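Local coordinates for hypoxanthine phosphoribosyltransferase (Bacillus anthracis, PDB 3O7M) that catalyses the transfer of a phosphoribosyl group from phosphoribosyl pyrophosphate to hypoxanthine or guanine, giving IMP or GMP in purine salvage, at the interface of chains A and B. Coordinates in Å, arbitrary orientation; residue numbers count along the deposited sequence, not the author numbering. Chains: chain A/B, Hypoxanthine phosphoribosyltransferase.

The interface of chains A and B. Residues chain A 55-56, 58-60, 62, 64; chain B 48, 167-170.
This patch is one part of a two-fold symmetric interface between two copies of the enzyme, with a twin in which the chains are exchanged; that it belongs to the working oligomer is likely but not proven by the structure alone. A loop of chain B, residues 167-170, lies against the end of helix 48-55, the following loop and the start of strand 62-71 of chain A.

Direct polar recognition rests on B:Asn168, which has the most surface hidden here, 96 Å². Its CG sits in the cramped site flanked by both the backbone N and the carbonyl carbon (chi1 58°), which turns the carboxamide into the chain A loop. ND2 donates to the backbone carbonyl O of A:Ile58 at 3.0 Å, with 159° at the hydrogen; the bond lies in both the carbonyl plane and the amide plane, evidence of good alignment. The carbonyl O of A:Asn60 is also near ND2, but the N-H does not point at it. Within chain A, A:Lys59, bent at chi2 (-48°), folds its NZ back to the carbonyl O of A:Arg56 at 2.8 Å, approaching from above the carbonyl plane. This holds the terminal amine nitrogen NZ near the B:Pro170 ring, which the lysine chain crosses at about a right angle.

Apolar packing centres on the tip of the B:Phe48 ring. CD1 of A:Ile64 meets CZ of B:Phe48 tip to tip at 3.5 Å, and CD1 of A:Ile55 reaches the same ring atom, so two isoleucine tips converge on the end of the phenyl ring. B:Arg167 crosses A:Ile64 obliquely with its aliphatic stem. The B:Asn168 side chain is flanked by CB of A:Val62, 3.8 Å from its CG, and by CB of A:Ile55, 4.0 Å from its CB.

Waters complete the seam. One links A:Arg56 NH1 to the B:Pro170 carbonyl O, and another links B:Arg167 N to the A:Val62 carbonyl O. A third sits in plane at the guanidinium edge, 2.9 Å from B:Arg167 NE, and also contacts both N and O of A:Ile64.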
# COMPACT_ATOMS: atom_id res chain seq x y z
N ILE A 55 18.24 -5.30 17.43
CA ILE A 55 19.24 -5.41 16.38
C ILE A 55 20.60 -4.81 16.72
O ILE A 55 21.64 -5.24 16.20
CB ILE A 55 18.77 -4.89 15.00
CG1 ILE A 55 18.56 -3.39 15.03
CG2 ILE A 55 17.52 -5.66 14.57
CD1 ILE A 55 18.23 -2.82 13.62
N ARG A 56 20.60 -3.84 17.62
CA ARG A 56 21.83 -3.23 18.04
C ARG A 56 22.64 -4.14 18.98
O ARG A 56 23.77 -3.79 19.36
CB ARG A 56 21.54 -1.86 18.65
CG ARG A 56 21.24 -0.83 17.55
CD ARG A 56 21.07 0.55 18.15
NE ARG A 56 19.76 0.65 18.79
CZ ARG A 56 19.30 1.75 19.35
NH1 ARG A 56 20.06 2.85 19.40
NH2 ARG A 56 18.07 1.77 19.84
N ILE A 58 22.69 -7.55 18.09
CA ILE A 58 22.94 -8.69 17.23
C ILE A 58 24.07 -8.28 16.28
O ILE A 58 23.92 -7.33 15.49
CB ILE A 58 21.70 -9.03 16.41
CG1 ILE A 58 20.60 -9.56 17.34
CG2 ILE A 58 22.06 -10.13 15.34
CD1 ILE A 58 19.22 -9.72 16.58
N LYS A 59 25.19 -8.97 16.37
CA LYS A 59 26.34 -8.64 15.55
C LYS A 59 26.43 -9.33 14.22
O LYS A 59 27.28 -8.95 13.39
CB LYS A 59 27.63 -8.83 16.33
CG LYS A 59 27.61 -8.06 17.68
CD LYS A 59 27.15 -6.62 17.58
CE LYS A 59 26.89 -5.94 18.98
NZ LYS A 59 26.44 -4.49 18.90
N ASN A 60 25.58 -10.33 13.98
CA ASN A 60 25.53 -10.96 12.68
C ASN A 60 25.21 -9.91 11.63
O ASN A 60 24.70 -8.83 12.00
CB ASN A 60 24.38 -11.99 12.59
CG ASN A 60 24.53 -13.11 13.60
OD1 ASN A 60 24.68 -12.85 14.80
ND2 ASN A 60 24.45 -14.36 13.14
N VAL A 62 22.94 -8.38 9.45
CA VAL A 62 21.50 -8.29 9.63
C VAL A 62 20.89 -7.40 8.54
O VAL A 62 21.46 -6.35 8.17
CB VAL A 62 21.15 -7.69 11.03
CG1 VAL A 62 19.72 -7.21 11.09
CG2 VAL A 62 21.44 -8.70 12.15
N ILE A 64 17.09 -5.62 7.70
CA ILE A 64 15.83 -5.31 8.39
C ILE A 64 14.76 -4.89 7.41
O ILE A 64 15.06 -4.23 6.41
CB ILE A 64 16.01 -4.08 9.33
CG1 ILE A 64 17.13 -4.29 10.29
CG2 ILE A 64 14.69 -3.77 10.12
CD1 ILE A 64 17.34 -3.13 11.21
N PHE B 48 13.87 4.71 11.90
CA PHE B 48 13.19 4.05 13.03
C PHE B 48 14.03 3.92 14.29
O PHE B 48 13.48 3.96 15.38
CB PHE B 48 12.58 2.70 12.64
CG PHE B 48 13.55 1.52 12.70
CD1 PHE B 48 13.48 0.59 13.74
CD2 PHE B 48 14.51 1.33 11.71
CE1 PHE B 48 14.34 -0.54 13.74
CE2 PHE B 48 15.36 0.23 11.73
CZ PHE B 48 15.28 -0.69 12.75
N ARG B 167 22.48 -1.61 9.16
CA ARG B 167 21.54 -0.82 9.94
C ARG B 167 21.62 -1.14 11.41
O ARG B 167 21.23 -0.31 12.25
CB ARG B 167 20.10 -1.06 9.48
CG ARG B 167 19.73 -0.68 8.08
CD ARG B 167 18.22 -0.94 7.93
NE ARG B 167 17.72 -0.86 6.56
CZ ARG B 167 17.39 0.25 5.90
NH1 ARG B 167 17.52 1.47 6.41
NH2 ARG B 167 16.92 0.13 4.69
N ASN B 168 22.16 -2.31 11.74
CA ASN B 168 22.29 -2.78 13.11
C ASN B 168 23.49 -2.25 13.92
O ASN B 168 23.58 -2.53 15.13
CB ASN B 168 22.28 -4.32 13.17
CG ASN B 168 23.38 -4.93 12.35
OD1 ASN B 168 23.66 -4.44 11.26
ND2 ASN B 168 24.03 -5.98 12.85
N LEU B 169 24.42 -1.54 13.28
CA LEU B 169 25.55 -0.96 14.01
C LEU B 169 25.01 0.07 14.98
O LEU B 169 24.11 0.83 14.65
CB LEU B 169 26.58 -0.28 13.08
CG LEU B 169 27.27 -1.09 11.99
CD1 LEU B 169 28.11 -0.17 11.08
CD2 LEU B 169 28.15 -2.20 12.60
N PRO B 170 25.49 0.06 16.22
CA PRO B 170 24.99 1.05 17.16
C PRO B 170 25.64 2.43 17.05
O PRO B 170 25.36 3.31 17.87
CB PRO B 170 25.30 0.43 18.52
CG PRO B 170 26.42 -0.49 18.28
CD PRO B 170 26.39 -0.91 16.85
O HOH W 1 23.04 3.24 19.32
O HOH W 2 21.03 -3.77 7.91
O HOH W 3 18.09 -3.61 5.81